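Aspartate semialdehyde dehydrogenase (Francisella tularensis subsp. tularensis, PDB 4WOJ) probably catalyses the NADPH-dependent reductive dephosphorylation of L-aspartyl-4-phosphate to L-aspartate semialdehyde, a step on the way to lysine, methionine and threonine. Local coordinates at residues B[38-43]-B[57-63]; B[66-70]-B[90-96]. One frame throughout, in Å; residues are numbered along the deposited sequence.

Contact 1: B[38-43]-B[57-63]; sequences PTFFST and YGALQDA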
ATOM      1  N   PRO B  38      -0.181  20.113 -36.402  1.00 34.30           N
ATOM      2  CA  PRO B  38      -1.128  19.717 -35.387  1.00 36.05           C
ATOM      3  C   PRO B  38      -2.510  20.287 -35.619  1.00 40.78           C
ATOM      4  O   PRO B  38      -2.644  21.364 -36.182  1.00 46.10           O
ATOM      5  CB  PRO B  38      -0.537  20.288 -34.096  1.00 35.46           C
ATOM      6  CG  PRO B  38       0.877  20.601 -34.421  1.00 37.29           C
ATOM      7  CD  PRO B  38       0.843  21.009 -35.860  1.00 36.94           C
ATOM      8  N   THR B  39      -3.520  19.547 -35.190  1.00 41.02           N
ATOM      9  CA  THR B  39      -4.875  20.036 -35.128  1.00 41.62           C
ATOM     10  C   THR B  39      -5.463  19.563 -33.816  1.00 40.36           C
ATOM     11  O   THR B  39      -5.299  18.415 -33.447  1.00 48.37           O
ATOM     12  CB  THR B  39      -5.694  19.529 -36.317  1.00 43.59           C
ATOM     13  OG1 THR B  39      -5.126  20.049 -37.522  1.00 47.57           O
ATOM     14  CG2 THR B  39      -7.142  19.951 -36.212  1.00 43.91           C
ATOM     15  N   PHE B  40      -6.172  20.447 -33.140  1.00 39.96           N
ATOM     16  CA  PHE B  40      -6.608  20.199 -31.793  1.00 40.59           C
ATOM     17  C   PHE B  40      -8.113  20.067 -31.730  1.00 44.16           C
ATOM     18  O   PHE B  40      -8.840  21.026 -31.975  1.00 44.92           O
ATOM     19  CB  PHE B  40      -6.086  21.312 -30.871  1.00 42.84           C
ATOM     20  CG  PHE B  40      -4.627  21.163 -30.579  1.00 44.17           C
ATOM     21  CD1 PHE B  40      -4.195  20.262 -29.606  1.00 42.72           C
ATOM     22  CD2 PHE B  40      -3.678  21.823 -31.343  1.00 41.52           C
ATOM     23  CE1 PHE B  40      -2.852  20.084 -29.360  1.00 39.78           C
ATOM     24  CE2 PHE B  40      -2.331  21.621 -31.114  1.00 39.92           C
ATOM     25  CZ  PHE B  40      -1.924  20.751 -30.115  1.00 39.39           C
ATOM     26  N   PHE B  41      -8.568  18.869 -31.374  1.00 42.93           N
ATOM     27  CA  PHE B  41      -9.983  18.543 -31.369  1.00 42.35           C
ATOM     28  C   PHE B  41     -10.620  18.714 -30.022  1.00 43.54           C
ATOM     29  O   PHE B  41      -9.973  18.624 -28.975  1.00 40.83           O
ATOM     30  CB  PHE B  41     -10.204  17.130 -31.840  1.00 44.35           C
ATOM     31  CG  PHE B  41      -9.986  16.967 -33.293  1.00 48.25           C
ATOM     32  CD1 PHE B  41      -8.749  16.609 -33.778  1.00 48.05           C
ATOM     33  CD2 PHE B  41     -11.018  17.216 -34.188  1.00 51.54           C
ATOM     34  CE1 PHE B  41      -8.554  16.450 -35.138  1.00 51.19           C
ATOM     35  CE2 PHE B  41     -10.827  17.074 -35.549  1.00 50.53           C
ATOM     36  CZ  PHE B  41      -9.590  16.688 -36.025  1.00 51.56           C
ATOM     37  N   SER B  42     -11.913  18.986 -30.056  1.00 47.65           N
ATOM     38  CA  SER B  42     -12.591  19.398 -28.853  1.00 53.04           C
ATOM     39  C   SER B  42     -14.032  18.981 -28.908  1.00 56.06           C
ATOM     40  O   SER B  42     -14.562  18.609 -29.959  1.00 55.68           O
ATOM     41  CB  SER B  42     -12.479  20.915 -28.670  1.00 51.52           C
ATOM     42  OG  SER B  42     -12.555  21.248 -27.303  1.00 52.29           O
ATOM     43  N   THR B  43     -14.642  18.999 -27.739  1.00 56.82           N
ATOM     44  CA  THR B  43     -16.068  18.751 -27.639  1.00 63.43           C
ATOM     45  C   THR B  43     -16.790  19.913 -27.004  1.00 60.06           C
ATOM     46  O   THR B  43     -17.877  19.740 -26.494  1.00 59.88           O
ATOM     47  CB  THR B  43     -16.367  17.481 -26.812  1.00 64.66           C
ATOM     48  OG1 THR B  43     -15.523  16.410 -27.267  1.00 69.09           O
ATOM     49  CG2 THR B  43     -17.840  17.081 -26.944  1.00 60.12           C
ATOM     50  N   TYR B  57      -1.871  26.850 -33.901  1.00 55.44           N
ATOM     51  CA  TYR B  57      -2.299  25.820 -34.845  1.00 54.87           C
ATOM     52  C   TYR B  57      -3.715  26.093 -35.325  1.00 58.58           C
ATOM     53  O   TYR B  57      -4.233  25.394 -36.195  1.00 66.90           O
ATOM     54  CB  TYR B  57      -2.144  24.442 -34.214  1.00 49.75           C
ATOM     55  CG  TYR B  57      -0.716  24.220 -33.769  1.00 49.52           C
ATOM     56  CD1 TYR B  57       0.310  24.146 -34.697  1.00 50.91           C
ATOM     57  CD2 TYR B  57      -0.385  24.135 -32.431  1.00 48.63           C
ATOM     58  CE1 TYR B  57       1.636  23.965 -34.308  1.00 47.91           C
ATOM     59  CE2 TYR B  57       0.931  23.952 -32.026  1.00 47.29           C
ATOM     60  CZ  TYR B  57       1.941  23.876 -32.969  1.00 45.65           C
ATOM     61  OH  TYR B  57       3.244  23.720 -32.569  1.00 45.16           O
ATOM     62  N   GLY B  58      -4.327  27.129 -34.760  1.00 56.50           N
ATOM     63  CA  GLY B  58      -5.618  27.612 -35.228  1.00 56.61           C
ATOM     64  C   GLY B  58      -6.792  27.268 -34.339  1.00 56.83           C
ATOM     65  O   GLY B  58      -6.679  27.199 -33.121  1.00 56.36           O
ATOM     66  N   ALA B  59      -7.936  27.074 -34.975  1.00 58.69           N
ATOM     67  CA  ALA B  59      -9.199  26.873 -34.278  1.00 58.66           C
ATOM     68  C   ALA B  59      -9.409  25.427 -33.882  1.00 54.52           C
ATOM     69  O   ALA B  59      -8.944  24.507 -34.560  1.00 52.64           O
ATOM     70  CB  ALA B  59     -10.341  27.315 -35.159  1.00 60.25           C
ATOM     71  N   LEU B  60     -10.152  25.239 -32.799  1.00 53.12           N
ATOM     72  CA  LEU B  60     -10.492  23.894 -32.342  1.00 50.77           C
ATOM     73  C   LEU B  60     -11.520  23.289 -33.263  1.00 48.87           C
ATOM     74  O   LEU B  60     -12.548  23.892 -33.521  1.00 49.20           O
ATOM     75  CB  LEU B  60     -11.043  23.906 -30.922  1.00 48.03           C
ATOM     76  CG  LEU B  60     -10.097  24.457 -29.869  1.00 49.41           C
ATOM     77  CD1 LEU B  60     -10.831  24.577 -28.548  1.00 49.57           C
ATOM     78  CD2 LEU B  60      -8.862  23.574 -29.768  1.00 51.06           C
ATOM     79  N   GLN B  61     -11.227  22.093 -33.751  1.00 50.12           N
ATOM     80  CA  GLN B  61     -12.174  21.353 -34.557  1.00 47.63           C
ATOM     81  C   GLN B  61     -13.011  20.441 -33.665  1.00 43.86           C
ATOM     82  O   GLN B  61     -12.753  20.333 -32.474  1.00 38.92           O
ATOM     83  CB  GLN B  61     -11.438  20.625 -35.682  1.00 49.08           C
ATOM     84  CG  GLN B  61     -10.963  21.619 -36.737  1.00 51.73           C
ATOM     85  CD  GLN B  61     -10.119  21.011 -37.845  1.00 53.43           C
ATOM     86  OE1 GLN B  61     -10.330  19.864 -38.290  1.00 55.54           O
ATOM     87  NE2 GLN B  61      -9.145  21.786 -38.302  1.00 52.26           N
ATOM     88  N   ASP B  62     -14.017  19.809 -34.256  1.00 48.53           N
ATOM     89  CA  ASP B  62     -15.012  18.993 -33.536  1.00 55.67           C
ATOM     90  C   ASP B  62     -14.550  17.533 -33.374  1.00 52.66           C
ATOM     91  O   ASP B  62     -14.259  16.843 -34.361  1.00 52.13           O
ATOM     92  CB  ASP B  62     -16.352  19.062 -34.294  1.00 60.59           C
ATOM     93  CG  ASP B  62     -17.506  18.303 -33.608  1.00 64.18           C
ATOM     94  OD1 ASP B  62     -17.385  17.801 -32.458  1.00 63.42           O
ATOM     95  OD2 ASP B  62     -18.573  18.235 -34.258  1.00 66.62           O
ATOM     96  N   ALA B  63     -14.475  17.091 -32.115  1.00 52.08           N
ATOM     97  CA  ALA B  63     -14.031  15.729 -31.777  1.00 54.80           C
ATOM     98  C   ALA B  63     -14.904  14.681 -32.451  1.00 52.92           C
ATOM     99  O   ALA B  63     -14.409  13.665 -32.926  1.00 54.57           O
ATOM    100  CB  ALA B  63     -14.037  15.534 -30.271  1.00 57.86           C
TER

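Contact 2: B[66-70]-B[90-96]; sequences IDQLS and KLREAGW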
ATOM      1  N   ILE B  66     -16.790  13.438 -37.984  1.00 47.64           N
ATOM      2  CA  ILE B  66     -16.111  12.329 -38.657  1.00 51.97           C
ATOM      3  C   ILE B  66     -15.346  12.768 -39.910  1.00 53.52           C
ATOM      4  O   ILE B  66     -14.434  12.077 -40.366  1.00 53.62           O
ATOM      5  CB  ILE B  66     -17.128  11.240 -39.056  1.00 50.67           C
ATOM      6  CG1 ILE B  66     -17.848  10.707 -37.811  1.00 53.86           C
ATOM      7  CG2 ILE B  66     -16.451  10.110 -39.831  1.00 55.19           C
ATOM      8  CD1 ILE B  66     -16.934  10.063 -36.780  1.00 56.81           C
ATOM      9  N   ASP B  67     -15.738  13.897 -40.480  1.00 54.10           N
ATOM     10  CA  ASP B  67     -15.087  14.378 -41.698  1.00 58.17           C
ATOM     11  C   ASP B  67     -13.751  14.992 -41.353  1.00 48.79           C
ATOM     12  O   ASP B  67     -12.759  14.730 -41.998  1.00 35.91           O
ATOM     13  CB  ASP B  67     -15.954  15.415 -42.430  1.00 66.95           C
ATOM     14  CG  ASP B  67     -16.888  14.786 -43.450  1.00 74.63           C
ATOM     15  OD1 ASP B  67     -17.445  13.700 -43.163  1.00 78.69           O
ATOM     16  OD2 ASP B  67     -17.065  15.386 -44.535  1.00 79.21           O
ATOM     17  N   GLN B  68     -13.767  15.840 -40.335  1.00 53.17           N
ATOM     18  CA  GLN B  68     -12.585  16.600 -39.923  1.00 51.41           C
ATOM     19  C   GLN B  68     -11.508  15.656 -39.419  1.00 47.82           C
ATOM     20  O   GLN B  68     -10.345  15.799 -39.777  1.00 44.11           O
ATOM     21  CB  GLN B  68     -12.960  17.645 -38.858  1.00 52.55           C
ATOM     22  CG  GLN B  68     -13.888  18.744 -39.394  1.00 55.52           C
ATOM     23  CD  GLN B  68     -14.075  19.931 -38.437  1.00 52.72           C
ATOM     24  OE1 GLN B  68     -14.609  19.802 -37.322  1.00 50.25           O
ATOM     25  NE2 GLN B  68     -13.656  21.091 -38.884  1.00 55.62           N
ATOM     26  N   LEU B  69     -11.910  14.676 -38.608  1.00 48.92           N
ATOM     27  CA  LEU B  69     -10.987  13.642 -38.111  1.00 49.53           C
ATOM     28  C   LEU B  69     -10.352  12.858 -39.268  1.00 43.56           C
ATOM     29  O   LEU B  69      -9.156  12.600 -39.263  1.00 41.29           O
ATOM     30  CB  LEU B  69     -11.714  12.654 -37.190  1.00 53.31           C
ATOM     31  CG  LEU B  69     -12.159  13.117 -35.805  1.00 53.34           C
ATOM     32  CD1 LEU B  69     -13.063  12.060 -35.198  1.00 51.99           C
ATOM     33  CD2 LEU B  69     -10.964  13.374 -34.906  1.00 56.08           C
ATOM     34  N   SER B  70     -11.168  12.524 -40.259  1.00 38.58           N
ATOM     35  CA  SER B  70     -10.730  11.759 -41.443  1.00 43.95           C
ATOM     36  C   SER B  70      -9.537  12.326 -42.202  1.00 43.62           C
ATOM     37  O   SER B  70      -8.770  11.585 -42.812  1.00 48.25           O
ATOM     38  CB  SER B  70     -11.879  11.632 -42.440  1.00 44.19           C
ATOM     39  OG  SER B  70     -12.982  10.957 -41.857  1.00 47.44           O
ATOM     40  N   LYS B  90     -16.538   4.086 -36.362  1.00 54.29           N
ATOM     41  CA  LYS B  90     -17.081   4.981 -37.406  1.00 60.63           C
ATOM     42  C   LYS B  90     -16.038   5.433 -38.429  1.00 60.63           C
ATOM     43  O   LYS B  90     -16.335   5.536 -39.619  1.00 66.12           O
ATOM     44  CB  LYS B  90     -17.699   6.235 -36.791  1.00 61.97           C
ATOM     45  CG  LYS B  90     -19.000   6.008 -36.039  1.00 66.56           C
ATOM     46  CD  LYS B  90     -19.598   7.339 -35.592  1.00 72.66           C
ATOM     47  CE  LYS B  90     -20.484   7.226 -34.357  1.00 79.73           C
ATOM     48  NZ  LYS B  90     -21.346   6.009 -34.284  1.00 84.37           N
ATOM     49  N   LEU B  91     -14.831   5.717 -37.951  1.00 55.36           N
ATOM     50  CA  LEU B  91     -13.721   6.091 -38.817  1.00 52.59           C
ATOM     51  C   LEU B  91     -13.276   4.956 -39.723  1.00 50.74           C
ATOM     52  O   LEU B  91     -13.018   5.176 -40.900  1.00 50.75           O
ATOM     53  CB  LEU B  91     -12.522   6.574 -37.999  1.00 54.03           C
ATOM     54  CG  LEU B  91     -12.733   7.901 -37.264  1.00 55.73           C
ATOM     55  CD1 LEU B  91     -11.655   8.116 -36.214  1.00 55.95           C
ATOM     56  CD2 LEU B  91     -12.766   9.066 -38.246  1.00 57.67           C
ATOM     57  N   ARG B  92     -13.147   3.751 -39.184  1.00 49.44           N
ATOM     58  CA  ARG B  92     -12.696   2.629 -40.025  1.00 51.90           C
ATOM     59  C   ARG B  92     -13.819   2.256 -40.998  1.00 55.32           C
ATOM     60  O   ARG B  92     -13.575   2.045 -42.181  1.00 56.11           O
ATOM     61  CB  ARG B  92     -12.255   1.414 -39.197  1.00 50.24           C
ATOM     62  CG  ARG B  92     -11.051   1.633 -38.285  1.00 44.82           C
ATOM     63  CD  ARG B  92      -9.754   1.842 -39.044  1.00 42.87           C
ATOM     64  NE  ARG B  92      -8.639   2.029 -38.109  1.00 44.54           N
ATOM     65  CZ  ARG B  92      -7.592   2.838 -38.300  1.00 44.07           C
ATOM     66  NH1 ARG B  92      -7.473   3.554 -39.419  1.00 48.15           N
ATOM     67  NH2 ARG B  92      -6.649   2.939 -37.366  1.00 40.29           N
ATOM     68  N   GLU B  93     -15.045   2.218 -40.475  1.00 62.38           N
ATOM     69  CA  GLU B  93     -16.280   2.059 -41.276  1.00 65.20           C
ATOM     70  C   GLU B  93     -16.398   3.096 -42.395  1.00 60.27           C
ATOM     71  O   GLU B  93     -16.952   2.816 -43.450  1.00 57.45           O
ATOM     72  CB  GLU B  93     -17.529   2.184 -40.388  1.00 69.22           C
ATOM     73  CG  GLU B  93     -17.881   0.944 -39.565  1.00 71.04           C
ATOM     74  CD  GLU B  93     -19.104   1.172 -38.685  1.00 78.23           C
ATOM     75  OE1 GLU B  93     -19.568   2.340 -38.608  1.00 82.09           O
ATOM     76  OE2 GLU B  93     -19.612   0.196 -38.082  1.00 73.55           O
ATOM     77  N   ALA B  94     -15.895   4.298 -42.134  1.00 59.42           N
ATOM     78  CA  ALA B  94     -15.882   5.384 -43.123  1.00 53.86           C
ATOM     79  C   ALA B  94     -14.594   5.434 -43.949  1.00 53.41           C
ATOM     80  O   ALA B  94     -14.270   6.481 -44.490  1.00 51.77           O
ATOM     81  CB  ALA B  94     -16.121   6.719 -42.433  1.00 56.20           C
ATOM     82  N   GLY B  95     -13.862   4.315 -44.025  1.00 54.33           N
ATOM     83  CA  GLY B  95     -12.688   4.168 -44.910  1.00 53.94           C
ATOM     84  C   GLY B  95     -11.312   4.613 -44.399  1.00 57.41           C
ATOM     85  O   GLY B  95     -10.281   4.176 -44.939  1.00 56.74           O
ATOM     86  N   TRP B  96     -11.281   5.461 -43.365  1.00 50.90           N
ATOM     87  CA  TRP B  96     -10.033   6.096 -42.884  1.00 46.11           C
ATOM     88  C   TRP B  96      -8.962   5.055 -42.529  1.00 40.18           C
ATOM     89  O   TRP B  96      -9.198   4.248 -41.669  1.00 33.74           O
ATOM     90  CB  TRP B  96     -10.330   6.941 -41.642  1.00 44.52           C
ATOM     91  CG  TRP B  96      -9.169   7.702 -41.078  1.00 49.86           C
ATOM     92  CD1 TRP B  96      -8.546   8.773 -41.649  1.00 54.37           C
ATOM     93  CD2 TRP B  96      -8.521   7.496 -39.805  1.00 53.64           C
ATOM     94  NE1 TRP B  96      -7.551   9.243 -40.822  1.00 56.75           N
ATOM     95  CE2 TRP B  96      -7.506   8.474 -39.689  1.00 55.57           C
ATOM     96  CE3 TRP B  96      -8.695   6.577 -38.757  1.00 54.77           C
ATOM     97  CZ2 TRP B  96      -6.663   8.558 -38.565  1.00 57.96           C
ATOM     98  CZ3 TRP B  96      -7.860   6.662 -37.639  1.00 58.39           C
ATOM     99  CH2 TRP B  96      -6.857   7.652 -37.552  1.00 59.92           C
TER

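Contact 1: B[38-43]-B[57-63]
How a short edge strand is held by its neighbour can be followed amide by amide here. The strand through 38-42 meets residues 61-62 in parallel, with Phe41 bridging Gln61 and Ser42 bridging Asp62. Three backbone hydrogen bonds join the segments: Gln61 N donates to Phe40 O (3.2 Å), Ser42 N to Gln61 O (2.9 Å), and Ala63 N to Ser42 O (2.6 Å). Phe40 thus offers its carbonyl and Ser42 both its N and its O to residues 61-63, the last at Ala63, just past the strand, whereas Thr39 and Phe41 turn their backbone groups to Val10 and Phe12 of strand 8-13, and Phe41 O also receives Trp15 NE1. Asp62 N points away from the pair and is taken up by Gln68 OE1. The backbone of Leu60 bonds to Gly47 and Gln48, and Thr39 OG1 makes a weak bond to Pro38 O (3.1 Å). CA-H...O contacts from Leu60 CA to Phe40 O (3.3 Å) and from Phe41 CA to Gln61 O (3.5 Å) supplement the ladder. Ser42 OG is satisfied by Arg16 and Asp62 OD1 by the amide of Tyr64.

Apolar groups extend the contact beyond the bonded part. Pro38 CG lies 3.6 Å from the centroid of the Tyr57 ring, over its face, in a CH-pi contact. The Phe40 ring reaches the same tyrosine, Phe40 CE2 to Tyr57 CD2 at 3.4 Å, while Phe40 CB rests 3.7 Å from Leu60 CD2. On the face that carries both Phe41 and Gln61, Phe41 CE2 packs 3.6 Å from Gln61 CB. Parallel pairing of this kind builds the outer edge of the Rossmann-type sheet in the NAD-binding domain.

Contact 2: B[66-70]-B[90-96]
The short helical segment 66-70 faces the C-terminal end of helix 81-93, with CA atoms 6.7 Å apart at Ile66 and Leu91 and 5.9 Å apart at Ser70 and Trp96. The longer helix finishes in a Schellman motif. Ala94 is the first residue to leave helical angles, Gly95 takes the C-prime position with phi 87°, and the chain folds back so that Gly95 N bonds to Arg92 O (2.9 Å) and Trp96 N, more weakly, to Leu91 O (3.0 Å). The reversal brings Trp96 round to Ser70, a neat example of a helix terminus supplying packing surface as well as a stop.

Between the two backbones the side chains make a mostly apolar seam. Leu91 is its centre: CD2 lies 4.1 Å from Ile66 CG2, 3.9 Å from Leu69 CB and 4.1 Å from Ser70 OG. Ile66 spans the neighbouring turn, with CG2 4.3 Å from Ala94 CB and CD1 3.9 Å from Lys90 CB; the lysine meets Ile66 through CB, and the rest of its side chain leads away. Leu69, Leu91 and Trp96 all touch Leu75 of strand 74-77, which places the seam against the parallel sheet of the Rossmann-type domain. The indole nitrogen of Trp96 bonds to Met72 O, in the loop just beyond the short helix. Ser70 OG turns back on its own helix in a very short 2.4 Å hydrogen bond to Ile66 O, and Ser70 O meets the edge of the indole at Trp96 CD1, 3.1 Å away.

Overall arrangement
From the N terminus, the chain runs through strand 8-13 and helix 18-30 into strand 36-42. Contact 1 then closes a loop of 13 residues without helix or strand, bringing strand 61-62 to the sheet edge. A few residues on, helix 66-70 opens contact 2, whose longer loop includes strand 74-77 and most of helix 81-93. The two closures are therefore in series, neither enclosing nor crossing the other. Their join is direct, since Phe41 CE2 of contact 1 packs 3.8 Å from Leu69 CD2 of contact 2. Together they tie strands 36-42 and 61-62, at one edge of the sheet, through helix 66-70 to the end of helix 81-93.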